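PDB 3HB7: isochorismatase hydrolase from Alkaliphilus metalliredigens, which probably acts as a hydrolase of the isochorismatase family, whose members include many cysteine hydrolases, although its own substrate is not established. Local coordinates for residues 55-61 and 95-101; 103-107 and 136-141; 146-150 and 190-194; 125-131 and 154-158; 35-39 and 86-90. All coordinates share one frame; numbering follows the deposited sequence.

Contact 1. Residues 55-61 and 95-101; sequences LVHIQEA and EYIVQKR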
# COMPACT_ATOMS: atom_id res chain seq x y z
N LEU E 55 -32.02 40.75 -10.90
CA LEU E 55 -30.72 40.17 -11.08
C LEU E 55 -29.75 40.95 -10.24
O LEU E 55 -29.74 42.16 -10.29
CB LEU E 55 -30.31 40.31 -12.52
CG LEU E 55 -30.72 39.25 -13.52
CD1 LEU E 55 -29.81 39.29 -14.70
CD2 LEU E 55 -30.71 37.92 -12.88
N VAL E 56 -28.95 40.25 -9.45
CA VAL E 56 -27.91 40.83 -8.63
C VAL E 56 -26.60 40.18 -8.99
O VAL E 56 -26.50 38.99 -8.99
CB VAL E 56 -28.20 40.59 -7.17
CG1 VAL E 56 -27.26 41.33 -6.31
CG2 VAL E 56 -29.57 40.96 -6.86
N HIS E 57 -25.60 40.95 -9.31
CA HIS E 57 -24.32 40.39 -9.70
C HIS E 57 -23.28 40.59 -8.63
O HIS E 57 -23.05 41.69 -8.18
CB HIS E 57 -23.82 41.00 -11.00
CG HIS E 57 -24.86 41.10 -12.07
ND1 HIS E 57 -24.92 40.22 -13.12
CD2 HIS E 57 -25.86 41.98 -12.26
CE1 HIS E 57 -25.93 40.54 -13.90
NE2 HIS E 57 -26.52 41.60 -13.40
N ILE E 58 -22.66 39.51 -8.22
CA ILE E 58 -21.73 39.55 -7.13
C ILE E 58 -20.35 39.20 -7.57
O ILE E 58 -20.11 38.17 -8.13
CB ILE E 58 -22.21 38.64 -6.04
CG1 ILE E 58 -23.58 39.11 -5.61
CG2 ILE E 58 -21.29 38.71 -4.88
CD1 ILE E 58 -24.31 38.17 -4.86
N GLN E 59 -19.42 40.10 -7.32
CA GLN E 59 -18.06 39.92 -7.72
C GLN E 59 -17.10 40.04 -6.57
O GLN E 59 -17.16 40.95 -5.81
CB GLN E 59 -17.70 40.93 -8.80
CG GLN E 59 -17.47 42.29 -8.28
CD GLN E 59 -17.26 43.32 -9.33
OE1 GLN E 59 -16.57 43.08 -10.28
NE2 GLN E 59 -17.88 44.44 -9.19
N GLU E 60 -16.18 39.10 -6.50
CA GLU E 60 -15.10 39.14 -5.56
C GLU E 60 -14.19 40.25 -5.97
O GLU E 60 -13.85 40.36 -7.11
CB GLU E 60 -14.35 37.82 -5.60
CG GLU E 60 -13.12 37.77 -4.78
CD GLU E 60 -12.53 36.39 -4.71
OE1 GLU E 60 -11.42 36.20 -5.19
OE2 GLU E 60 -13.18 35.48 -4.20
N ALA E 61 -13.84 41.09 -5.01
CA ALA E 61 -13.01 42.24 -5.23
C ALA E 61 -12.06 42.53 -4.08
O ALA E 61 -12.28 43.44 -3.34
CB ALA E 61 -13.86 43.42 -5.51
N GLU E 95 -29.24 46.76 -13.07
CA GLU E 95 -29.06 45.64 -12.19
C GLU E 95 -27.99 45.86 -11.13
O GLU E 95 -26.89 46.30 -11.41
CB GLU E 95 -28.79 44.41 -13.02
CG GLU E 95 -29.67 44.36 -14.20
CD GLU E 95 -29.31 43.27 -15.15
OE1 GLU E 95 -28.13 43.07 -15.42
OE2 GLU E 95 -30.22 42.62 -15.63
N TYR E 96 -28.34 45.56 -9.89
CA TYR E 96 -27.48 45.80 -8.76
C TYR E 96 -26.21 44.99 -8.75
O TYR E 96 -26.19 43.85 -9.16
CB TYR E 96 -28.23 45.60 -7.45
CG TYR E 96 -27.63 46.40 -6.34
CD1 TYR E 96 -27.56 47.76 -6.43
CD2 TYR E 96 -27.11 45.79 -5.22
CE1 TYR E 96 -27.02 48.49 -5.46
CE2 TYR E 96 -26.57 46.53 -4.23
CZ TYR E 96 -26.52 47.89 -4.36
OH TYR E 96 -25.97 48.71 -3.42
N ILE E 97 -25.15 45.60 -8.28
CA ILE E 97 -23.88 44.94 -8.16
C ILE E 97 -23.39 44.96 -6.72
O ILE E 97 -23.47 45.96 -6.07
CB ILE E 97 -22.87 45.57 -9.09
CG1 ILE E 97 -23.38 45.46 -10.51
CG2 ILE E 97 -21.55 44.89 -8.99
CD1 ILE E 97 -22.54 46.12 -11.49
N VAL E 98 -22.90 43.83 -6.24
CA VAL E 98 -22.29 43.76 -4.94
C VAL E 98 -20.87 43.31 -5.04
O VAL E 98 -20.57 42.34 -5.68
CB VAL E 98 -23.02 42.81 -4.04
CG1 VAL E 98 -22.50 42.92 -2.64
CG2 VAL E 98 -24.44 43.07 -4.06
N GLN E 99 -19.98 44.00 -4.35
CA GLN E 99 -18.61 43.58 -4.27
C GLN E 99 -18.28 43.03 -2.91
O GLN E 99 -18.56 43.63 -1.92
CB GLN E 99 -17.70 44.73 -4.58
CG GLN E 99 -18.00 45.32 -5.90
CD GLN E 99 -18.02 46.80 -5.87
OE1 GLN E 99 -17.08 47.43 -6.29
NE2 GLN E 99 -19.09 47.37 -5.36
N LYS E 100 -17.66 41.87 -2.91
CA LYS E 100 -17.36 41.14 -1.70
C LYS E 100 -15.88 40.81 -1.63
O LYS E 100 -15.27 40.61 -2.63
CB LYS E 100 -18.20 39.88 -1.64
CG LYS E 100 -17.85 38.86 -2.64
CD LYS E 100 -18.57 37.61 -2.42
CE LYS E 100 -18.36 36.65 -3.54
NZ LYS E 100 -17.19 35.79 -3.46
N ARG E 101 -15.33 40.82 -0.43
CA ARG E 101 -13.94 40.44 -0.16
C ARG E 101 -13.77 39.09 0.55
O ARG E 101 -12.68 38.72 0.85
CB ARG E 101 -13.24 41.52 0.65
CG ARG E 101 -13.26 42.90 0.06
CD ARG E 101 -12.85 44.00 1.03
NE ARG E 101 -11.71 43.61 1.80
CZ ARG E 101 -11.36 44.11 2.96
NH1 ARG E 101 -12.04 45.06 3.51
NH2 ARG E 101 -10.31 43.62 3.56
O HOH W 1 -14.77 37.14 -2.27

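Contact 2. Residues 103-107 and 136-141; sequences HSGFA and STATDA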
# COMPACT_ATOMS: atom_id res chain seq x y z
N HIS E 103 -16.01 35.00 1.36
CA HIS E 103 -16.77 34.04 0.60
C HIS E 103 -18.21 34.38 0.31
O HIS E 103 -18.63 34.31 -0.79
CB HIS E 103 -16.72 32.69 1.30
CG HIS E 103 -15.37 32.05 1.26
ND1 HIS E 103 -15.03 31.03 2.10
CD2 HIS E 103 -14.30 32.28 0.49
CE1 HIS E 103 -13.79 30.66 1.85
NE2 HIS E 103 -13.33 31.40 0.87
N SER E 104 -18.95 34.74 1.33
CA SER E 104 -20.34 35.06 1.20
C SER E 104 -20.62 36.36 0.49
O SER E 104 -19.94 37.34 0.65
CB SER E 104 -20.97 35.10 2.57
OG SER E 104 -22.34 35.10 2.53
N GLY E 105 -21.67 36.35 -0.28
CA GLY E 105 -22.23 37.52 -0.88
C GLY E 105 -22.70 38.49 0.17
O GLY E 105 -22.70 39.63 -0.05
N PHE E 106 -23.12 38.00 1.31
CA PHE E 106 -23.60 38.82 2.38
C PHE E 106 -22.54 39.38 3.31
O PHE E 106 -22.82 40.24 4.07
CB PHE E 106 -24.58 38.03 3.23
CG PHE E 106 -25.87 37.74 2.57
CD1 PHE E 106 -26.95 38.54 2.78
CD2 PHE E 106 -26.04 36.62 1.79
CE1 PHE E 106 -28.12 38.26 2.21
CE2 PHE E 106 -27.21 36.35 1.23
CZ PHE E 106 -28.25 37.16 1.44
N ALA E 107 -21.34 38.87 3.28
CA ALA E 107 -20.42 39.16 4.34
C ALA E 107 -19.76 40.51 4.12
O ALA E 107 -19.06 40.71 3.19
CB ALA E 107 -19.41 38.09 4.44
N SER E 136 -21.84 29.37 0.64
CA SER E 136 -21.74 30.36 1.68
C SER E 136 -22.84 31.39 1.62
O SER E 136 -23.38 31.78 2.61
CB SER E 136 -20.42 31.09 1.57
OG SER E 136 -19.41 30.32 2.11
N THR E 137 -23.12 31.86 0.43
CA THR E 137 -24.17 32.81 0.19
C THR E 137 -25.53 32.24 0.53
O THR E 137 -26.33 32.91 1.09
CB THR E 137 -24.10 33.35 -1.20
OG1 THR E 137 -22.77 33.71 -1.48
CG2 THR E 137 -24.91 34.54 -1.32
N ALA E 138 -25.74 30.98 0.22
CA ALA E 138 -26.94 30.28 0.59
C ALA E 138 -27.14 30.16 2.08
O ALA E 138 -28.22 30.32 2.55
CB ALA E 138 -26.96 28.93 -0.01
N THR E 139 -26.09 29.86 2.81
CA THR E 139 -26.18 29.78 4.24
C THR E 139 -26.52 31.11 4.86
O THR E 139 -27.26 31.19 5.78
CB THR E 139 -24.87 29.30 4.83
OG1 THR E 139 -24.56 28.03 4.30
CG2 THR E 139 -24.94 29.19 6.29
N ASP E 140 -25.93 32.17 4.36
CA ASP E 140 -26.21 33.49 4.85
C ASP E 140 -27.64 33.94 4.57
O ASP E 140 -28.21 34.59 5.36
CB ASP E 140 -25.19 34.49 4.34
CG ASP E 140 -23.90 34.40 5.07
OD1 ASP E 140 -23.73 33.53 5.90
OD2 ASP E 140 -23.03 35.21 4.80
N ALA E 141 -28.17 33.58 3.43
CA ALA E 141 -29.53 33.88 3.09
C ALA E 141 -30.50 33.20 4.02
O ALA E 141 -31.39 33.81 4.54
CB ALA E 141 -29.79 33.45 1.71

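Contact 3. Residues 146-150 and 190-194; sequences YKVIT and EDPWV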
# COMPACT_ATOMS: atom_id res chain seq x y z
N TYR E 146 -34.40 34.46 4.51
CA TYR E 146 -34.80 34.39 3.14
C TYR E 146 -35.08 32.95 2.79
O TYR E 146 -34.61 32.06 3.45
CB TYR E 146 -33.72 34.94 2.24
CG TYR E 146 -33.47 36.39 2.48
CD1 TYR E 146 -34.48 37.29 2.39
CD2 TYR E 146 -32.24 36.85 2.82
CE1 TYR E 146 -34.27 38.60 2.63
CE2 TYR E 146 -32.03 38.14 3.04
CZ TYR E 146 -33.05 39.01 2.95
OH TYR E 146 -32.86 40.32 3.18
N LYS E 147 -35.84 32.75 1.73
CA LYS E 147 -36.09 31.45 1.18
C LYS E 147 -35.06 31.28 0.12
O LYS E 147 -34.78 32.20 -0.57
CB LYS E 147 -37.46 31.40 0.56
CG LYS E 147 -38.52 30.94 1.49
CD LYS E 147 -39.79 31.64 1.22
CE LYS E 147 -40.53 30.97 0.11
NZ LYS E 147 -41.98 31.16 0.22
N VAL E 148 -34.49 30.09 0.01
CA VAL E 148 -33.37 29.86 -0.88
C VAL E 148 -33.60 28.81 -1.92
O VAL E 148 -34.03 27.74 -1.62
CB VAL E 148 -32.12 29.47 -0.07
CG1 VAL E 148 -30.93 29.51 -0.92
CG2 VAL E 148 -31.96 30.36 1.10
N ILE E 149 -33.28 29.12 -3.15
CA ILE E 149 -33.35 28.18 -4.23
C ILE E 149 -32.00 28.06 -4.86
O ILE E 149 -31.32 29.02 -5.07
CB ILE E 149 -34.39 28.62 -5.28
CG1 ILE E 149 -35.78 28.30 -4.81
CG2 ILE E 149 -34.23 27.91 -6.54
CD1 ILE E 149 -36.79 29.10 -5.46
N THR E 150 -31.60 26.84 -5.17
CA THR E 150 -30.32 26.59 -5.81
C THR E 150 -30.55 25.97 -7.16
O THR E 150 -31.21 24.98 -7.27
CB THR E 150 -29.50 25.57 -5.04
OG1 THR E 150 -29.50 25.87 -3.66
CG2 THR E 150 -28.12 25.58 -5.52
N GLU E 190 -46.96 28.73 -9.94
CA GLU E 190 -46.75 27.94 -8.74
C GLU E 190 -45.49 28.43 -8.10
O GLU E 190 -44.54 28.73 -8.79
CB GLU E 190 -46.61 26.46 -9.08
N ASP E 191 -45.46 28.49 -6.77
CA ASP E 191 -44.27 28.91 -6.06
C ASP E 191 -43.18 27.89 -6.29
O ASP E 191 -43.37 26.72 -6.01
CB ASP E 191 -44.58 28.99 -4.58
CG ASP E 191 -43.37 29.29 -3.75
OD1 ASP E 191 -42.26 29.34 -4.28
OD2 ASP E 191 -43.54 29.49 -2.54
N PRO E 192 -42.06 28.34 -6.84
CA PRO E 192 -40.95 27.48 -7.24
C PRO E 192 -40.25 26.81 -6.05
O PRO E 192 -39.66 25.75 -6.15
CB PRO E 192 -40.03 28.45 -7.98
CG PRO E 192 -40.92 29.53 -8.38
CD PRO E 192 -41.82 29.72 -7.24
N TRP E 193 -40.34 27.48 -4.93
CA TRP E 193 -39.65 27.08 -3.74
C TRP E 193 -40.19 25.83 -3.07
O TRP E 193 -39.52 25.26 -2.23
CB TRP E 193 -39.61 28.21 -2.75
CG TRP E 193 -38.83 27.84 -1.60
CD1 TRP E 193 -37.50 27.70 -1.55
CD2 TRP E 193 -39.32 27.52 -0.32
NE1 TRP E 193 -37.12 27.31 -0.31
CE2 TRP E 193 -38.23 27.20 0.47
CE3 TRP E 193 -40.59 27.48 0.24
CZ2 TRP E 193 -38.35 26.85 1.79
CZ3 TRP E 193 -40.71 27.12 1.54
CH2 TRP E 193 -39.60 26.81 2.31
N VAL E 194 -41.40 25.44 -3.42
CA VAL E 194 -42.17 24.50 -2.62
C VAL E 194 -41.57 23.10 -2.44
O VAL E 194 -41.11 22.48 -3.38
CB VAL E 194 -43.61 24.39 -3.15
CG1 VAL E 194 -43.66 23.64 -4.45
CG2 VAL E 194 -44.52 23.79 -2.13

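Contact 4. Residues 125-131 and 154-158; sequences LTGVWTN and GTASK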
# COMPACT_ATOMS: atom_id res chain seq x y z
N LEU E 125 -29.76 30.88 -6.41
CA LEU E 125 -28.32 30.88 -6.52
C LEU E 125 -27.76 30.38 -7.81
O LEU E 125 -28.13 29.33 -8.27
CB LEU E 125 -27.72 30.04 -5.40
CG LEU E 125 -27.63 30.65 -4.03
CD1 LEU E 125 -27.07 31.97 -4.17
CD2 LEU E 125 -28.96 30.73 -3.42
N THR E 126 -26.84 31.13 -8.37
CA THR E 126 -26.20 30.79 -9.60
C THR E 126 -24.76 31.16 -9.56
O THR E 126 -24.38 32.04 -8.86
CB THR E 126 -26.87 31.49 -10.79
OG1 THR E 126 -26.75 32.89 -10.66
CG2 THR E 126 -28.32 31.14 -10.85
N GLY E 127 -23.95 30.51 -10.34
CA GLY E 127 -22.55 30.78 -10.27
C GLY E 127 -21.74 29.67 -9.68
O GLY E 127 -22.13 28.54 -9.64
N VAL E 128 -20.59 30.07 -9.19
CA VAL E 128 -19.48 29.24 -8.92
C VAL E 128 -18.77 29.71 -7.64
O VAL E 128 -18.74 30.87 -7.39
CB VAL E 128 -18.60 29.39 -10.14
CG1 VAL E 128 -17.31 29.98 -9.83
CG2 VAL E 128 -18.53 28.16 -10.91
N TRP E 129 -18.13 28.84 -6.86
CA TRP E 129 -18.24 27.40 -6.90
C TRP E 129 -19.38 26.96 -6.06
O TRP E 129 -19.66 27.55 -5.06
CB TRP E 129 -17.02 26.72 -6.31
CG TRP E 129 -15.72 27.08 -6.80
CD1 TRP E 129 -15.41 28.08 -7.62
CD2 TRP E 129 -14.50 26.44 -6.49
NE1 TRP E 129 -14.09 28.11 -7.85
CE2 TRP E 129 -13.50 27.10 -7.16
CE3 TRP E 129 -14.16 25.36 -5.69
CZ2 TRP E 129 -12.20 26.74 -7.06
CZ3 TRP E 129 -12.88 25.01 -5.59
CH2 TRP E 129 -11.91 25.69 -6.27
N THR E 130 -19.95 25.84 -6.42
CA THR E 130 -21.13 25.36 -5.79
C THR E 130 -20.90 25.12 -4.33
O THR E 130 -21.73 25.44 -3.52
CB THR E 130 -21.53 24.02 -6.40
OG1 THR E 130 -21.62 24.16 -7.80
CG2 THR E 130 -22.83 23.56 -5.89
N ASN E 131 -19.76 24.54 -4.01
CA ASN E 131 -19.47 24.16 -2.65
C ASN E 131 -18.74 25.21 -1.86
O ASN E 131 -18.50 25.03 -0.71
CB ASN E 131 -18.73 22.83 -2.61
CG ASN E 131 -17.47 22.84 -3.38
OD1 ASN E 131 -16.45 22.44 -2.89
ND2 ASN E 131 -17.52 23.35 -4.57
N GLY E 154 -27.52 25.68 -12.91
CA GLY E 154 -27.05 27.03 -12.81
C GLY E 154 -25.77 27.22 -12.03
O GLY E 154 -25.20 28.27 -12.04
N THR E 155 -25.30 26.18 -11.36
CA THR E 155 -24.13 26.30 -10.52
C THR E 155 -23.08 25.29 -10.93
O THR E 155 -23.39 24.29 -11.51
CB THR E 155 -24.48 26.06 -9.06
OG1 THR E 155 -25.32 24.92 -8.95
CG2 THR E 155 -25.20 27.21 -8.51
N ALA E 156 -21.84 25.60 -10.65
CA ALA E 156 -20.76 24.76 -11.06
C ALA E 156 -19.67 24.85 -10.05
O ALA E 156 -19.68 25.70 -9.22
CB ALA E 156 -20.27 25.19 -12.39
N SER E 157 -18.69 23.97 -10.16
CA SER E 157 -17.55 23.97 -9.31
C SER E 157 -16.36 23.49 -10.07
O SER E 157 -16.47 23.16 -11.21
CB SER E 157 -17.75 23.10 -8.08
OG SER E 157 -16.77 23.41 -7.14
N LYS E 158 -15.23 23.43 -9.41
CA LYS E 158 -13.98 23.03 -10.00
C LYS E 158 -14.04 21.62 -10.53
O LYS E 158 -13.46 21.32 -11.53
CB LYS E 158 -12.90 23.15 -8.96
CG LYS E 158 -11.52 23.17 -9.49
CD LYS E 158 -10.53 23.18 -8.37
CE LYS E 158 -9.16 23.52 -8.87
NZ LYS E 158 -8.72 24.90 -8.56

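Contact 5. Residues 35-39 and 86-90; sequences IPDLQ and IPELY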
# COMPACT_ATOMS: atom_id res chain seq x y z
N ILE E 35 -22.56 28.59 -18.73
CA ILE E 35 -22.81 29.88 -19.29
C ILE E 35 -24.10 29.91 -20.06
O ILE E 35 -24.91 30.78 -19.89
CB ILE E 35 -21.70 30.27 -20.23
CG1 ILE E 35 -20.56 30.89 -19.45
CG2 ILE E 35 -22.20 31.23 -21.21
CD1 ILE E 35 -19.39 31.18 -20.27
N PRO E 36 -24.32 28.91 -20.89
CA PRO E 36 -25.48 28.93 -21.75
C PRO E 36 -26.74 28.96 -20.93
O PRO E 36 -27.67 29.69 -21.24
CB PRO E 36 -25.38 27.60 -22.47
CG PRO E 36 -23.96 27.28 -22.44
CD PRO E 36 -23.48 27.74 -21.15
N ASP E 37 -26.78 28.17 -19.87
CA ASP E 37 -27.92 28.17 -18.98
C ASP E 37 -28.13 29.48 -18.25
O ASP E 37 -29.25 29.85 -18.00
CB ASP E 37 -27.84 27.02 -18.00
CG ASP E 37 -27.83 25.70 -18.67
OD1 ASP E 37 -28.89 25.08 -18.75
OD2 ASP E 37 -26.77 25.29 -19.13
N LEU E 38 -27.07 30.14 -17.85
CA LEU E 38 -27.20 31.44 -17.21
C LEU E 38 -27.71 32.53 -18.15
O LEU E 38 -28.55 33.32 -17.79
CB LEU E 38 -25.92 31.84 -16.45
CG LEU E 38 -25.57 31.06 -15.17
CD1 LEU E 38 -24.57 31.75 -14.35
CD2 LEU E 38 -26.74 30.82 -14.34
N GLN E 39 -27.20 32.51 -19.36
CA GLN E 39 -27.64 33.45 -20.38
C GLN E 39 -29.10 33.24 -20.64
O GLN E 39 -29.84 34.16 -20.85
CB GLN E 39 -26.85 33.27 -21.65
CG GLN E 39 -25.51 33.88 -21.59
CD GLN E 39 -24.74 33.69 -22.85
OE1 GLN E 39 -24.65 32.59 -23.37
NE2 GLN E 39 -24.19 34.76 -23.36
N ILE E 86 -17.56 38.47 -16.96
CA ILE E 86 -17.33 38.07 -18.30
C ILE E 86 -18.44 38.68 -19.12
O ILE E 86 -19.55 38.82 -18.65
CB ILE E 86 -17.33 36.58 -18.42
CG1 ILE E 86 -18.60 36.02 -17.83
CG2 ILE E 86 -16.16 36.02 -17.73
CD1 ILE E 86 -18.86 34.66 -18.20
N PRO E 87 -18.15 39.00 -20.35
CA PRO E 87 -19.06 39.71 -21.22
C PRO E 87 -20.32 38.95 -21.41
O PRO E 87 -21.36 39.54 -21.45
CB PRO E 87 -18.31 39.74 -22.52
CG PRO E 87 -16.92 39.79 -22.12
CD PRO E 87 -16.79 38.98 -20.90
N GLU E 88 -20.23 37.65 -21.47
CA GLU E 88 -21.37 36.82 -21.73
C GLU E 88 -22.41 37.03 -20.67
O GLU E 88 -23.58 36.89 -20.92
CB GLU E 88 -20.99 35.36 -21.74
CG GLU E 88 -20.16 34.94 -22.91
CD GLU E 88 -18.72 35.23 -22.74
OE1 GLU E 88 -18.34 35.94 -21.82
OE2 GLU E 88 -17.93 34.76 -23.55
N LEU E 89 -21.97 37.33 -19.47
CA LEU E 89 -22.89 37.52 -18.38
C LEU E 89 -22.84 38.90 -17.75
O LEU E 89 -23.21 39.06 -16.63
CB LEU E 89 -22.71 36.43 -17.35
CG LEU E 89 -22.99 35.03 -17.87
CD1 LEU E 89 -22.66 34.05 -16.81
CD2 LEU E 89 -24.43 34.89 -18.24
N TYR E 90 -22.42 39.90 -18.50
CA TYR E 90 -22.31 41.24 -17.98
C TYR E 90 -23.63 41.85 -17.56
O TYR E 90 -24.65 41.60 -18.14
CB TYR E 90 -21.67 42.13 -19.01
CG TYR E 90 -20.73 43.11 -18.43
CD1 TYR E 90 -21.09 44.42 -18.29
CD2 TYR E 90 -19.49 42.73 -18.03
CE1 TYR E 90 -20.23 45.30 -17.76
CE2 TYR E 90 -18.64 43.60 -17.51
CZ TYR E 90 -19.00 44.88 -17.38
OH TYR E 90 -18.10 45.73 -16.86

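Contact 1. Residues 55-61 and 95-101
E95 OE1 is gripped from several sides: by H57 NE2 at 3.0 Å across the contact, by the guanidinium of R46 and by the backbone N of Q92. The strands joined here are parallel neighbours in the central sheet of a Rossmann-like alpha/beta sandwich, with 96-100 outermost within the chain. H57 reaches the E95 carboxylate from well above the carboxylate plane, 61° out of it, and the N-H bends to 147°. Ring and carboxylate are turned well away from coplanar, while the apolar flank of L55 (CD1 to E95 OE2, 3.5 Å) runs alongside the glutamate.

Backbone bonds alternate regularly from H57 N–Y96 O to A61 N–K100 O, the latter 2.8 Å long. On the face bearing V56, I58 and V98, the methyls V56 CG1 and V98 CG2 pack at 4.0 Å. K100 continues that face; with CG set between its backbone N and carbonyl carbon (chi1 69°), its chain rises over I58, CE resting 3.8 Å from I58 CG2. The ammonium forms a salt bridge with D14, a pairing consistent with the Asp-Lys pair of isochorismatase-like cysteine hydrolases. A water joins K100 NZ to E60 OE2, 3.0 Å from each.

Contact 2. Residues 103-107 and 136-141
G105 N donates a nearly straight hydrogen bond to T137 OG1 (3.1 Å, 161° at the hydrogen), tying the loop that follows strand 96-100 to helix 133-143 in this alpha/beta sandwich. With no side chain on G105, the loop backbone can lie close against the threonine. S104, one residue earlier, begins an ST turn: its OG accepts from F106 N at 3.2 Å, and the same hydroxyl donates to D140 OD2. The hydroxyl lies between F106 N and the D140 carboxylate, though the length of that last bond, modelled at only 2.4 Å, is doubtful. OG stands anti to the S104 backbone N (chi1 -167°), which brings it against the helix.

F106 carries the apolar half of the first shell. Its ring and the D140 side chain slide past each other in opposite directions, F106 CD2 lying 3.4 Å from D140 CB, while the backbone carbon of D140 sits over one ring face toward the rim. Farther along the ring, CE2 packs 3.9 Å from A141 CB.

Outside this shell, T137 OG1 also hydrogen-bonds C133 O one turn back in the helix, which helps fix the rotation of the acceptor used by G105 N. L111, D112 and L115 of helix 111-117 and Y146 touch the F106 side chain, so the ring is packed between helix 133-143 and helix 111-117. At the N-terminal side of the contact the S136 side chain lies about 4 Å from a bound sodium ion, and S136 OG is 3.7 Å from H103 CB.

Contact 3. Residues 146-150 and 190-194
K147 lies over the indole of W193 where the tail following helix 179-187 folds over strand 147-151, part of the parallel sheet of the Rossmann-like fold. The interaction is CH-pi: K147 CG stands over the centre of the six-membered ring, 3.9 Å from its centroid and 12° off the normal. The lysine then bends at chi2 and chi3 and crosses the indole at about a right angle, so that its CE also comes 3.5 Å from W193 CE3. W193 CB already points at the strand, and a chi1 of -176° carries the indole on, CG opposite the backbone N.

The charged part of the contact lies where the lysine ends. K147 NZ and D191 OD2 form a long salt bridge of 3.6 Å, the two side chains coming from opposite directions. The other carboxylate oxygen works on the tail itself: D191 OD1 accepts from W193 N at 2.8 Å, an Asx turn set within the type I beta turn from D191 to V194. One aspartate thus both shapes the turn that presents the indole and meets the lysine lying across it.

Apolar packing comes from I149, two residues along the strand from K147. It approaches the indole in the ring plane, at its edge, with CG1 3.7 Å from W193 CD1. K175 of the adjoining strand also touches W193, and Y182, A185 and W186 of helix 179-187 pack on P192, whose ring is thereby set between that helix and the sheet. The proline meets the strand through P192 CB, 4.2 Å from I149 CD1.

Contact 4. Residues 125-131 and 154-158
G127 N to G154 O (3.1 Å, 170°) and A156 N to G127 O (3.1 Å) are the sound hydrogen bonds between these segments, pairing G127 with T155 in parallel just beyond the ends of strands 122-126 and 147-151. Both chains turn a corner here, at G127 and G154. G127 adopts a positive phi of 110°, a conformation that suits glycine. Next the chain passes a cis peptide between V128 and W129, and T130 N returns to A156 O at 2.8 Å in a weak, bent bond. N131 ND2 makes another weak bond, to S157 OG.

Around these polar links the packing is close. V128 CG2 lies 3.7 Å from A156 CB, and W129 CB meets S157 OG at 3.4 Å. K158 runs beside the indole, pointing the same way, its CB over the face toward the rim and 3.9 Å from the centroid of the six-membered ring; CD follows, 3.6 Å from W129 CH2. M162 and H163 of helix 160-170 touch W129 and T130.

The two sound bonds are both main-chain and both involve G127, while the later links are weak, so the pairing is probably firmest at the G127 corner and slacker toward N131.

Contact 5. Residues 35-39 and 86-90
I86 meets I35 tip to tip, CD1 to CD1 at 4.1 Å, where the loop leading to strand 96-100 settles against the first turn of helix 35-47, one of the helices flanking the sheet in this isochorismatase-type alpha/beta fold. A chi1 of 53° tucks I86 CG1 close to both the N and the carbonyl carbon of its own backbone, and from there the branch extends toward the helix. N17 touches the same isoleucine from a loop nearby.

P87 and E88 form a brief 3-10 turn, and E88 gives the helix mainly its backbone. E88 O accepts a weak hydrogen bond from Q39 NE2, 3.3 Å long and bent to 142°; the extended glutamine chain carries its amide across to that carbonyl. The CB of E88 also lies 3.6 Å from Q39 NE2, but the side chain then bends at chi2, and its carboxylate plane stands 58° from the amide plane.

L89 closes the turn, its N bonded to I86 O, and supplies most of the apolar packing. It crosses L38 at about a right angle: L89 CD2 rests 3.8 Å from L38 CB, and L89 CD1 is 3.9 Å from L38 CD1. L89 CD2 also reaches the glutamine stem, 3.7 Å from Q39 CG. M15, in a loop, touches L89 as well. At Y90 the chain leaves, its backbone O hydrogen-bonded to R46 NH2 farther along the same helix.

Contact 4 is mostly buried, K158 being its exposed residue; the other four are only partly buried. Contacts 1, 3 and 4 all reach the central sheet: contact 1 at its 96-100 edge, contact 3 on strand 147-151, contact 4 on the neighbouring strand 122-126. Contacts 1 and 4 rely on parallel backbone bonding, whereas contact 3 depends on an indole and a long salt bridge near the surface. Contacts 2 and 5 dock loops onto helices, the first through hydroxyls, a carboxylate and a phenyl ring, the second mostly through aliphatic branches. L38 of contact 5 touches T126 and G154 of contact 4, and K100 of contact 1 packs on G105 of contact 2.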